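Local coordinates for RNA polymerase sigma-H factor (Fusobacterium nucleatum subsp. nucleatum, PDB 3MZY), which probably serves as a sigma-70 family initiation factor that brings RNA polymerase to specific promoter sites and is then released, at residues 9-15 and 99-103; 37-41 and 121-125; 113-118 and 144-148; 6-10 and 40-45. All coordinates share one frame; numbering follows the deposited sequence.

Overall arrangement
From the N terminus, helix 8-21 meets helix 29-50 in contact 4, which closes the shortest sequence loop beginning there and joins two helices of sigma-70 region 2. Contact 1 starts from the same helix and closes a longer loop, past the unmodelled residues 53-89, onto helix 91-109. Contact 2 crosses contact 1: it leaves from helix 29-50, inside that loop, and ends beyond it, after helix 112-121. Contact 3 follows contacts 1 and 4 in series and crosses contact 2, tying helix 112-121 to helix 138-159 within the C-terminal bundle. Contacts 1 and 2 thus join the region 2 helices to that bundle, while the centres of contacts 3 and 4 are about 20 Å apart.

Contact 1. Residues 9-15 and 99-103; sequences QEGILGL and IEEFK
Q9 reaches K103 and I99 where the two short helical segments cross nearly at a right angle (89°). Its chain bends so that CG rests on I99 CG2, and OE1 accepts a hydrogen bond from K103 NZ (3.2 Å). The ammonium stands above the amide carbonyl plane, 41° out of it, and also pairs with E100 OE2 one turn back on its own helix. One turn on, I12 is the central wedge. Its CG2, anti to the backbone N, fits between F102 CD2 (3.6 Å) and I99 CG2 (4.0 Å), while its CD1 lies against the aliphatic K103 chain, 3.4 Å from CG. L13 meets the other branch of I99, its CG 4.0 Å from I99 CD1. L15 ends the row: its CD2 comes to F102 CZ at 3.8 Å, the side chains meeting at about a right angle. F102 also touches W155 and S152 of helix 138-159, so it links the N-terminal helix to the C-terminal bundle. Apolar surface carries this junction between sigma-70 region 2 and the later helices; the single polar link, off the carbonyl plane and made by a poorly ordered glutamine, probably adds little rigidity.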
loop_
_atom_site.group_PDB
_atom_site.type_symbol
_atom_site.label_atom_id
_atom_site.label_comp_id
_atom_site.label_asym_id
_atom_site.label_seq_id
_atom_site.Cartn_x
_atom_site.Cartn_y
_atom_site.Cartn_z
ATOM N N GLN A 9 -2.259 -5.107 8.130
ATOM C CA GLN A 9 -2.500 -3.726 8.531
ATOM C C GLN A 9 -1.257 -2.861 8.311
ATOM O O GLN A 9 -1.331 -1.773 7.744
ATOM C CB GLN A 9 -2.971 -3.655 9.975
ATOM C CG GLN A 9 -4.429 -3.223 10.136
ATOM C CD GLN A 9 -5.439 -4.302 9.766
ATOM O OE1 GLN A 9 -5.463 -4.802 8.638
ATOM N NE2 GLN A 9 -6.296 -4.646 10.721
ATOM N N GLU A 10 -0.110 -3.383 8.720
ATOM C CA GLU A 10 1.149 -2.658 8.625
ATOM C C GLU A 10 1.540 -2.369 7.176
ATOM O O GLU A 10 1.925 -1.249 6.852
ATOM C CB GLU A 10 2.246 -3.417 9.386
ATOM C CG GLU A 10 2.193 -3.175 10.915
ATOM C CD GLU A 10 1.124 -3.998 11.661
ATOM O OE1 GLU A 10 0.563 -4.970 11.092
ATOM O OE2 GLU A 10 0.857 -3.671 12.838
ATOM N N GLY A 11 1.405 -3.390 6.325
ATOM C CA GLY A 11 1.568 -3.291 4.868
ATOM C C GLY A 11 0.799 -2.137 4.258
ATOM O O GLY A 11 1.382 -1.271 3.587
ATOM N N ILE A 12 -0.506 -2.112 4.537
ATOM C CA ILE A 12 -1.387 -1.057 4.107
ATOM C C ILE A 12 -0.912 0.301 4.591
ATOM O O ILE A 12 -0.881 1.255 3.810
ATOM C CB ILE A 12 -2.836 -1.292 4.602
ATOM C CG1 ILE A 12 -3.347 -2.654 4.107
ATOM C CG2 ILE A 12 -3.739 -0.151 4.170
ATOM C CD1 ILE A 12 -4.786 -2.966 4.480
ATOM N N LEU A 13 -0.562 0.397 5.873
ATOM C CA LEU A 13 -0.077 1.659 6.424
ATOM C C LEU A 13 1.147 2.101 5.610
ATOM O O LEU A 13 1.195 3.242 5.121
ATOM C CB LEU A 13 0.315 1.498 7.902
ATOM C CG LEU A 13 0.210 2.650 8.908
ATOM C CD1 LEU A 13 1.400 2.581 9.872
ATOM C CD2 LEU A 13 0.112 4.058 8.273
ATOM N N GLY A 14 2.114 1.179 5.475
ATOM C CA GLY A 14 3.326 1.378 4.672
ATOM C C GLY A 14 3.002 1.949 3.303
ATOM O O GLY A 14 3.637 2.911 2.873
ATOM N N LEU A 15 1.991 1.384 2.644
ATOM C CA LEU A 15 1.601 1.806 1.317
ATOM C C LEU A 15 1.012 3.218 1.309
ATOM O O LEU A 15 1.359 4.031 0.448
ATOM C CB LEU A 15 0.608 0.810 0.690
ATOM C CG LEU A 15 -0.074 1.200 -0.637
ATOM C CD1 LEU A 15 0.912 1.222 -1.798
ATOM C CD2 LEU A 15 -1.231 0.278 -0.980
ATOM N N ILE A 99 -6.833 3.082 7.672
ATOM C CA ILE A 99 -6.494 1.774 7.159
ATOM C C ILE A 99 -7.760 1.016 6.757
ATOM O O ILE A 99 -7.805 0.377 5.682
ATOM C CB ILE A 99 -5.648 0.964 8.169
ATOM C CG1 ILE A 99 -4.276 1.638 8.345
ATOM C CG2 ILE A 99 -5.526 -0.502 7.727
ATOM C CD1 ILE A 99 -3.457 1.126 9.523
ATOM N N GLU A 100 -8.783 1.095 7.599
ATOM C CA GLU A 100 -10.034 0.423 7.329
ATOM C C GLU A 100 -10.758 1.042 6.128
ATOM O O GLU A 100 -11.238 0.314 5.255
ATOM C CB GLU A 100 -10.915 0.431 8.578
ATOM C CG GLU A 100 -11.628 -0.888 8.842
ATOM C CD GLU A 100 -10.671 -2.065 9.070
ATOM O OE1 GLU A 100 -9.598 -1.880 9.691
ATOM O OE2 GLU A 100 -11.005 -3.186 8.633
ATOM N N GLU A 101 -10.833 2.376 6.074
ATOM C CA GLU A 101 -11.431 3.055 4.920
ATOM C C GLU A 101 -10.749 2.614 3.615
ATOM O O GLU A 101 -11.422 2.361 2.619
ATOM C CB GLU A 101 -11.381 4.582 5.053
ATOM C CG GLU A 101 -12.273 5.221 6.126
ATOM C CD GLU A 101 -13.751 4.927 5.936
ATOM O OE1 GLU A 101 -14.511 5.839 5.526
ATOM O OE2 GLU A 101 -14.150 3.768 6.197
ATOM N N PHE A 102 -9.420 2.505 3.628
ATOM C CA PHE A 102 -8.700 2.051 2.448
ATOM C C PHE A 102 -9.070 0.628 2.031
ATOM O O PHE A 102 -9.289 0.366 0.852
ATOM C CB PHE A 102 -7.192 2.159 2.615
ATOM C CG PHE A 102 -6.426 1.701 1.407
ATOM C CD1 PHE A 102 -6.230 2.566 0.325
ATOM C CD2 PHE A 102 -5.928 0.398 1.328
ATOM C CE1 PHE A 102 -5.524 2.148 -0.804
ATOM C CE2 PHE A 102 -5.224 -0.026 0.202
ATOM C CZ PHE A 102 -5.020 0.849 -0.860
ATOM N N LYS A 103 -9.125 -0.292 2.986
ATOM C CA LYS A 103 -9.487 -1.669 2.670
ATOM C C LYS A 103 -10.820 -1.725 1.916
ATOM O O LYS A 103 -10.935 -2.406 0.883
ATOM C CB LYS A 103 -9.549 -2.518 3.935
ATOM C CG LYS A 103 -8.206 -2.904 4.473
ATOM C CD LYS A 103 -8.300 -4.153 5.342
ATOM C CE LYS A 103 -8.471 -3.802 6.797
ATOM N NZ LYS A 103 -8.476 -5.008 7.683
#

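Contact 2. Residues 37-41 and 121-125; sequences IRREM and LIRGY
I37 and L121 make the apolar part of the contact, their side chains meeting at about a right angle with I37 CD1 3.9 Å from L121 CG. The other branch of I37, CG2, covers the backbone of the turn and sits 3.5 Å from L121 O. M41, a selenomethionine, lies over the same turn, its SE 3.8 Å from G124 CA, a close approach possible because G124 has no side chain there; its CE reaches R123 O. The polar part belongs to R38. A bend at chi3 (68°) brings NH2 to G124 O, 3.0 Å away, in a hydrogen bond of moderate straightness (145°), with the donor 35° above the carbonyl plane. The same NH2 gives a second hydrogen bond to water 1 (3.0 Å), which in turn donates to R123 O at 2.9 Å, so one guanidinium nitrogen serves two successive carbonyls. The water lies over one face of the Y125 ring. The R123 guanidinium takes no part across the contact; its NH1 bonds to T119 O. Helix 29-50 thereby packs on a Schellman motif, in which G124, with positive phi, is the C-prime residue ending helix 112-121.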
loop_
_atom_site.group_PDB
_atom_site.type_symbol
_atom_site.label_atom_id
_atom_site.label_comp_id
_atom_site.label_asym_id
_atom_site.label_seq_id
_atom_site.Cartn_x
_atom_site.Cartn_y
_atom_site.Cartn_z
ATOM N N ILE A 37 6.690 -0.230 2.699
ATOM C CA ILE A 37 5.905 -1.373 3.123
ATOM C C ILE A 37 6.709 -2.343 3.985
ATOM O O ILE A 37 6.214 -2.832 5.004
ATOM C CB ILE A 37 5.234 -2.067 1.930
ATOM C CG1 ILE A 37 4.065 -1.201 1.440
ATOM C CG2 ILE A 37 4.783 -3.477 2.325
ATOM C CD1 ILE A 37 3.689 -1.384 -0.035
ATOM N N ARG A 38 7.966 -2.577 3.628
ATOM C CA ARG A 38 8.770 -3.470 4.453
ATOM C C ARG A 38 9.261 -2.792 5.726
ATOM O O ARG A 38 9.445 -3.459 6.734
ATOM C CB ARG A 38 9.899 -4.118 3.651
ATOM C CG ARG A 38 9.364 -5.063 2.551
ATOM C CD ARG A 38 10.483 -5.859 1.905
ATOM N NE ARG A 38 11.102 -6.846 2.799
ATOM C CZ ARG A 38 10.619 -8.071 3.022
ATOM N NH1 ARG A 38 11.257 -8.896 3.838
ATOM N NH2 ARG A 38 9.494 -8.472 2.440
ATOM N N ARG A 39 9.431 -1.470 5.700
ATOM C CA ARG A 39 9.819 -0.753 6.932
ATOM C C ARG A 39 8.695 -0.909 7.956
ATOM O O ARG A 39 8.961 -1.255 9.104
ATOM C CB ARG A 39 10.186 0.729 6.692
ATOM N N GLU A 40 7.449 -0.710 7.523
ATOM C CA GLU A 40 6.295 -0.898 8.403
ATOM C C GLU A 40 6.154 -2.313 8.934
ATOM O O GLU A 40 5.832 -2.506 10.093
ATOM C CB GLU A 40 4.981 -0.493 7.730
ATOM C CG GLU A 40 4.738 0.982 7.635
ATOM C CD GLU A 40 4.909 1.722 8.946
ATOM O OE1 GLU A 40 5.555 2.789 8.919
ATOM O OE2 GLU A 40 4.403 1.257 9.991
HETATM N N MSE A 41 6.371 -3.303 8.088
HETATM C CA MSE A 41 6.322 -4.691 8.553
HETATM C C MSE A 41 7.387 -4.973 9.597
HETATM O O MSE A 41 7.111 -5.591 10.625
HETATM C CB MSE A 41 6.502 -5.655 7.390
HETATM C CG MSE A 41 5.322 -5.736 6.450
HETATM SE SE MSE A 41 5.861 -6.486 4.731
HETATM C CE MSE A 41 6.612 -8.232 5.278
ATOM N N LEU A 121 1.652 -6.758 -2.829
ATOM C CA LEU A 121 2.316 -5.512 -2.562
ATOM C C LEU A 121 2.347 -5.232 -1.070
ATOM O O LEU A 121 3.418 -4.942 -0.511
ATOM C CB LEU A 121 1.599 -4.384 -3.285
ATOM C CG LEU A 121 2.282 -3.016 -3.336
ATOM C CD1 LEU A 121 3.645 -3.082 -4.046
ATOM C CD2 LEU A 121 1.351 -2.019 -4.016
ATOM N N ILE A 122 1.186 -5.348 -0.419
ATOM C CA ILE A 122 1.096 -5.080 1.016
ATOM C C ILE A 122 1.737 -6.154 1.879
ATOM O O ILE A 122 1.915 -5.952 3.079
ATOM C CB ILE A 122 -0.365 -4.783 1.498
ATOM C CG1 ILE A 122 -1.214 -6.069 1.489
ATOM C CG2 ILE A 122 -0.941 -3.598 0.715
ATOM C CD1 ILE A 122 -2.743 -5.893 1.644
ATOM N N ARG A 123 2.103 -7.280 1.278
ATOM C CA ARG A 123 2.880 -8.299 2.004
ATOM C C ARG A 123 4.392 -8.195 1.701
ATOM O O ARG A 123 5.158 -9.119 1.998
ATOM C CB ARG A 123 2.340 -9.705 1.706
ATOM C CG ARG A 123 0.993 -9.993 2.329
ATOM C CD ARG A 123 0.324 -11.225 1.700
ATOM N NE ARG A 123 -0.905 -11.601 2.406
ATOM C CZ ARG A 123 -2.075 -10.950 2.328
ATOM N NH1 ARG A 123 -2.211 -9.855 1.573
ATOM N NH2 ARG A 123 -3.123 -11.391 3.016
ATOM N N GLY A 124 4.805 -7.088 1.077
ATOM C CA GLY A 124 6.230 -6.752 0.966
ATOM C C GLY A 124 6.984 -7.445 -0.155
ATOM O O GLY A 124 8.221 -7.614 -0.087
ATOM N N TYR A 125 6.240 -7.852 -1.185
ATOM C CA TYR A 125 6.802 -8.468 -2.371
ATOM C C TYR A 125 7.123 -7.376 -3.378
ATOM O O TYR A 125 6.366 -6.414 -3.510
ATOM C CB TYR A 125 5.803 -9.457 -2.951
ATOM C CG TYR A 125 5.664 -10.694 -2.108
ATOM C CD1 TYR A 125 6.670 -11.647 -2.082
ATOM C CD2 TYR A 125 4.543 -10.882 -1.293
ATOM C CE1 TYR A 125 6.554 -12.779 -1.285
ATOM C CE2 TYR A 125 4.412 -12.010 -0.510
ATOM C CZ TYR A 125 5.423 -12.949 -0.509
ATOM O OH TYR A 125 5.313 -14.045 0.287
HETATM O O HOH W 1 7.624 -10.595 1.574
#

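Contact 3. Residues 113-118 and 144-148; sequences FEKEVL and TIQRI
The R147 guanidinium meets E114 at its edge and covers T144 with a face. E114 OE2 lies near the guanidinium plane and accepts a salt-bridging hydrogen bond from R147 NE (2.8 Å, 155°) through its anti lone pair, the carboxylate and guanidinium planes being turned 27° apart. Over one guanidinium face, offset toward the rim, sits T144 CA, 3.4 Å above the plane, and R147 NH2 reaches T144 OG1 in a weak bond of 3.0 Å. The F113 ring approaches the same hydroxyl at an oblique angle, CE2 standing 3.2 Å from T144 OG1, and has K136 as a cation-pi partner. Second partners fix the polar groups: E114 OE2 also pairs with K151, E114 OE1 accepts from S111 N, and T144 OG1 bonds to S140 O. Two cations on one carboxylate oxygen would be expected to keep E114 ionised. Beneath this polar layer the packing is aliphatic. T144 CG2, anti to its own backbone N, presses on V117 CG2 at 3.5 Å, while V117 CG1 meets I145 CG1 at 3.8 Å. I148 stretches its CD1 to within 3.5 Å of E114 O and also touches V117 and L118. The two short helical segments cross at an angle of -96°. Helix 138-159, probably the recognition helix of a region 4-like helix-turn-helix, here packs against helix 112-121; L134 of helix 127-134 adds to the side of F113 and V117, and F29 and S30 of helix 29-50 reach I145.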
loop_
_atom_site.group_PDB
_atom_site.type_symbol
_atom_site.label_atom_id
_atom_site.label_comp_id
_atom_site.label_asym_id
_atom_site.label_seq_id
_atom_site.Cartn_x
_atom_site.Cartn_y
_atom_site.Cartn_z
ATOM N N PHE A 113 -7.429 -7.672 -11.144
ATOM C CA PHE A 113 -5.975 -7.542 -11.347
ATOM C C PHE A 113 -5.339 -6.606 -10.303
ATOM O O PHE A 113 -4.365 -6.971 -9.643
ATOM C CB PHE A 113 -5.673 -7.075 -12.789
ATOM C CG PHE A 113 -4.206 -7.136 -13.177
ATOM C CD1 PHE A 113 -3.323 -8.029 -12.553
ATOM C CD2 PHE A 113 -3.719 -6.316 -14.197
ATOM C CE1 PHE A 113 -1.967 -8.097 -12.915
ATOM C CE2 PHE A 113 -2.371 -6.374 -14.587
ATOM C CZ PHE A 113 -1.479 -7.271 -13.930
ATOM N N GLU A 114 -5.907 -5.419 -10.145
ATOM C CA GLU A 114 -5.441 -4.468 -9.133
ATOM C C GLU A 114 -5.462 -5.061 -7.719
ATOM O O GLU A 114 -4.523 -4.856 -6.940
ATOM C CB GLU A 114 -6.255 -3.182 -9.206
ATOM C CG GLU A 114 -5.913 -2.316 -10.395
ATOM C CD GLU A 114 -6.978 -1.256 -10.708
ATOM O OE1 GLU A 114 -8.087 -1.302 -10.105
ATOM O OE2 GLU A 114 -6.710 -0.380 -11.572
ATOM N N LYS A 115 -6.508 -5.822 -7.401
ATOM C CA LYS A 115 -6.604 -6.502 -6.107
ATOM C C LYS A 115 -5.545 -7.598 -5.934
ATOM O O LYS A 115 -5.011 -7.791 -4.829
ATOM C CB LYS A 115 -7.986 -7.112 -5.912
ATOM C CG LYS A 115 -9.085 -6.092 -5.634
ATOM C CD LYS A 115 -10.413 -6.766 -5.835
ATOM C CE LYS A 115 -11.507 -5.979 -5.235
ATOM N NZ LYS A 115 -12.847 -6.542 -5.629
ATOM N N GLU A 116 -5.268 -8.326 -7.014
ATOM C CA GLU A 116 -4.291 -9.416 -6.971
ATOM C C GLU A 116 -2.909 -8.833 -6.686
ATOM O O GLU A 116 -2.166 -9.377 -5.882
ATOM C CB GLU A 116 -4.266 -10.191 -8.292
ATOM C CG GLU A 116 -5.374 -11.206 -8.473
ATOM C CD GLU A 116 -5.347 -11.861 -9.860
ATOM O OE1 GLU A 116 -5.600 -13.089 -9.949
ATOM O OE2 GLU A 116 -5.069 -11.152 -10.867
ATOM N N VAL A 117 -2.597 -7.716 -7.341
ATOM C CA VAL A 117 -1.329 -7.019 -7.161
ATOM C C VAL A 117 -1.207 -6.439 -5.748
ATOM O O VAL A 117 -0.184 -6.602 -5.075
ATOM C CB VAL A 117 -1.129 -5.916 -8.248
ATOM C CG1 VAL A 117 0.006 -4.948 -7.857
ATOM C CG2 VAL A 117 -0.838 -6.558 -9.619
ATOM N N LEU A 118 -2.264 -5.771 -5.301
ATOM C CA LEU A 118 -2.316 -5.176 -3.962
ATOM C C LEU A 118 -2.008 -6.216 -2.894
ATOM O O LEU A 118 -1.185 -5.974 -2.013
ATOM C CB LEU A 118 -3.702 -4.565 -3.721
ATOM C CG LEU A 118 -3.954 -3.847 -2.394
ATOM C CD1 LEU A 118 -3.036 -2.607 -2.263
ATOM C CD2 LEU A 118 -5.442 -3.466 -2.235
ATOM N N THR A 144 0.131 -1.297 -12.951
ATOM C CA THR A 144 -0.940 -1.606 -12.008
ATOM C C THR A 144 -0.693 -0.943 -10.645
ATOM O O THR A 144 -1.586 -0.314 -10.087
ATOM C CB THR A 144 -1.102 -3.131 -11.836
ATOM O OG1 THR A 144 -1.531 -3.683 -13.080
ATOM C CG2 THR A 144 -2.134 -3.481 -10.744
ATOM N N ILE A 145 0.516 -1.090 -10.123
ATOM C CA ILE A 145 0.934 -0.412 -8.900
ATOM C C ILE A 145 0.715 1.093 -9.059
ATOM O O ILE A 145 0.347 1.778 -8.104
ATOM C CB ILE A 145 2.417 -0.697 -8.602
ATOM C CG1 ILE A 145 2.591 -2.153 -8.153
ATOM C CG2 ILE A 145 2.970 0.277 -7.572
ATOM C CD1 ILE A 145 4.038 -2.609 -7.949
ATOM N N GLN A 146 0.924 1.582 -10.274
ATOM C CA GLN A 146 0.842 2.991 -10.560
ATOM C C GLN A 146 -0.622 3.434 -10.587
ATOM O O GLN A 146 -0.950 4.534 -10.136
ATOM C CB GLN A 146 1.532 3.294 -11.890
ATOM C CG GLN A 146 1.736 4.779 -12.170
ATOM C CD GLN A 146 2.957 5.332 -11.453
ATOM O OE1 GLN A 146 3.929 4.605 -11.201
ATOM N NE2 GLN A 146 2.915 6.622 -11.117
ATOM N N ARG A 147 -1.493 2.578 -11.123
ATOM C CA ARG A 147 -2.944 2.821 -11.085
ATOM C C ARG A 147 -3.473 2.774 -9.672
ATOM O O ARG A 147 -4.322 3.580 -9.307
ATOM C CB ARG A 147 -3.712 1.797 -11.915
ATOM C CG ARG A 147 -3.713 2.042 -13.392
ATOM C CD ARG A 147 -4.864 1.273 -14.038
ATOM N NE ARG A 147 -4.895 -0.150 -13.688
ATOM C CZ ARG A 147 -4.024 -1.057 -14.144
ATOM N NH1 ARG A 147 -3.041 -0.671 -14.950
ATOM N NH2 ARG A 147 -4.114 -2.342 -13.779
ATOM N N ILE A 148 -2.975 1.828 -8.873
ATOM C CA ILE A 148 -3.332 1.763 -7.440
ATOM C C ILE A 148 -2.975 3.094 -6.738
ATOM O O ILE A 148 -3.766 3.624 -5.948
ATOM C CB ILE A 148 -2.674 0.544 -6.718
ATOM C CG1 ILE A 148 -3.224 -0.776 -7.270
ATOM C CG2 ILE A 148 -2.894 0.617 -5.201
ATOM C CD1 ILE A 148 -2.429 -2.014 -6.858
#

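Contact 4. Residues 6-10 and 40-45; sequences DLVQE and EMISAI
Within the helical pair of sigma-70 region 2, L7 and E10, near the N-terminal end of helix 8-21, pack on M41, A44 and I45 of helix 29-50. L7 does so with a single branch: CD2 lies 3.6 Å from M41 O and 3.9 Å from I45 CG1, with the A44 methyl and M41 CB somewhat farther off. The L7 and I45 side chains cross at about a right angle, at the rim of the contact, where I45 is exposed to solvent. E10 fills the next position. Its chain turns at chi2 (79°), which lays the aliphatic part along A44: CG is 3.4 Å from A44 CB and the carboxyl carbon CD 3.7 Å from that methyl. Residues 6-19 carry the sigma-70 signature, which in relatives belongs to region 2.2, a main site of binding to the core polymerase; a similar role here is probable. The two backbones come nearest at E10 and E40, whose CA atoms are 5.4 Å apart. E40 CB stands 3.3 Å from E10 O, and E10 CB faces E40 O at 3.8 Å, each side chain root thus resting on the other helix's carbonyl. No hydrogen bond joins the segments. The two carboxylates diverge, E10 OE2 and E40 OE2 being 6.7 Å apart, and E40 OE1 forms a salt bridge with K17 farther along helix 8-21.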
loop_
_atom_site.group_PDB
_atom_site.type_symbol
_atom_site.label_atom_id
_atom_site.label_comp_id
_atom_site.label_asym_id
_atom_site.label_seq_id
_atom_site.Cartn_x
_atom_site.Cartn_y
_atom_site.Cartn_z
ATOM N N ASP A 6 -2.133 -10.543 10.046
ATOM C CA ASP A 6 -1.562 -9.714 11.118
ATOM C C ASP A 6 -0.814 -8.499 10.579
ATOM O O ASP A 6 -1.223 -7.347 10.813
ATOM C CB ASP A 6 -0.618 -10.549 11.997
ATOM C CG ASP A 6 -0.529 -11.999 11.548
ATOM O OD1 ASP A 6 -0.121 -12.217 10.381
ATOM O OD2 ASP A 6 -0.858 -12.908 12.351
ATOM N N LEU A 7 0.268 -8.777 9.848
ATOM C CA LEU A 7 1.124 -7.755 9.251
ATOM C C LEU A 7 0.440 -6.997 8.122
ATOM O O LEU A 7 0.976 -6.002 7.628
ATOM C CB LEU A 7 2.414 -8.393 8.725
ATOM C CG LEU A 7 3.457 -8.864 9.743
ATOM C CD1 LEU A 7 4.380 -9.899 9.128
ATOM C CD2 LEU A 7 4.256 -7.688 10.286
ATOM N N VAL A 8 -0.733 -7.471 7.709
ATOM C CA VAL A 8 -1.490 -6.858 6.613
ATOM C C VAL A 8 -1.830 -5.395 6.907
ATOM O O VAL A 8 -1.690 -4.541 6.038
ATOM C CB VAL A 8 -2.755 -7.684 6.255
ATOM C CG1 VAL A 8 -3.694 -6.907 5.349
ATOM C CG2 VAL A 8 -2.355 -8.983 5.587
ATOM N N GLN A 9 -2.259 -5.107 8.130
ATOM C CA GLN A 9 -2.500 -3.726 8.531
ATOM C C GLN A 9 -1.257 -2.861 8.311
ATOM O O GLN A 9 -1.331 -1.773 7.744
ATOM C CB GLN A 9 -2.971 -3.655 9.975
ATOM C CG GLN A 9 -4.429 -3.223 10.136
ATOM C CD GLN A 9 -5.439 -4.302 9.766
ATOM O OE1 GLN A 9 -5.463 -4.802 8.638
ATOM N NE2 GLN A 9 -6.296 -4.646 10.721
ATOM N N GLU A 10 -0.110 -3.383 8.720
ATOM C CA GLU A 10 1.149 -2.658 8.625
ATOM C C GLU A 10 1.540 -2.369 7.176
ATOM O O GLU A 10 1.925 -1.249 6.852
ATOM C CB GLU A 10 2.246 -3.417 9.386
ATOM C CG GLU A 10 2.193 -3.175 10.915
ATOM C CD GLU A 10 1.124 -3.998 11.661
ATOM O OE1 GLU A 10 0.563 -4.970 11.092
ATOM O OE2 GLU A 10 0.857 -3.671 12.838
ATOM N N GLU A 40 7.449 -0.710 7.523
ATOM C CA GLU A 40 6.295 -0.898 8.403
ATOM C C GLU A 40 6.154 -2.313 8.934
ATOM O O GLU A 40 5.832 -2.506 10.093
ATOM C CB GLU A 40 4.981 -0.493 7.730
ATOM C CG GLU A 40 4.738 0.982 7.635
ATOM C CD GLU A 40 4.909 1.722 8.946
ATOM O OE1 GLU A 40 5.555 2.789 8.919
ATOM O OE2 GLU A 40 4.403 1.257 9.991
HETATM N N MSE A 41 6.371 -3.303 8.088
HETATM C CA MSE A 41 6.322 -4.691 8.553
HETATM C C MSE A 41 7.387 -4.973 9.597
HETATM O O MSE A 41 7.111 -5.591 10.625
HETATM C CB MSE A 41 6.502 -5.655 7.390
HETATM C CG MSE A 41 5.322 -5.736 6.450
HETATM SE SE MSE A 41 5.861 -6.486 4.731
HETATM C CE MSE A 41 6.612 -8.232 5.278
ATOM N N ILE A 42 8.605 -4.531 9.317
ATOM C CA ILE A 42 9.737 -4.732 10.216
ATOM C C ILE A 42 9.617 -3.977 11.545
ATOM O O ILE A 42 9.875 -4.555 12.612
ATOM C CB ILE A 42 11.050 -4.422 9.500
ATOM C CG1 ILE A 42 11.355 -5.574 8.546
ATOM C CG2 ILE A 42 12.173 -4.282 10.494
ATOM C CD1 ILE A 42 11.920 -5.153 7.285
ATOM N N SER A 43 9.212 -2.702 11.470
ATOM C CA SER A 43 8.785 -1.931 12.646
ATOM C C SER A 43 7.867 -2.722 13.585
ATOM O O SER A 43 8.044 -2.698 14.802
ATOM C CB SER A 43 8.043 -0.663 12.216
ATOM O OG SER A 43 8.836 0.500 12.365
ATOM N N ALA A 44 6.878 -3.408 13.020
ATOM C CA ALA A 44 5.869 -4.085 13.831
ATOM C C ALA A 44 6.399 -5.398 14.375
ATOM O O ALA A 44 5.929 -5.884 15.415
ATOM C CB ALA A 44 4.597 -4.310 13.039
ATOM N N ILE A 45 7.380 -5.975 13.685
ATOM C CA ILE A 45 8.052 -7.151 14.218
ATOM C C ILE A 45 9.068 -6.740 15.301
ATOM O O ILE A 45 9.131 -7.379 16.342
ATOM C CB ILE A 45 8.685 -8.040 13.113
ATOM C CG1 ILE A 45 7.629 -8.403 12.056
ATOM C CG2 ILE A 45 9.283 -9.319 13.726
ATOM C CD1 ILE A 45 8.192 -8.925 10.737
#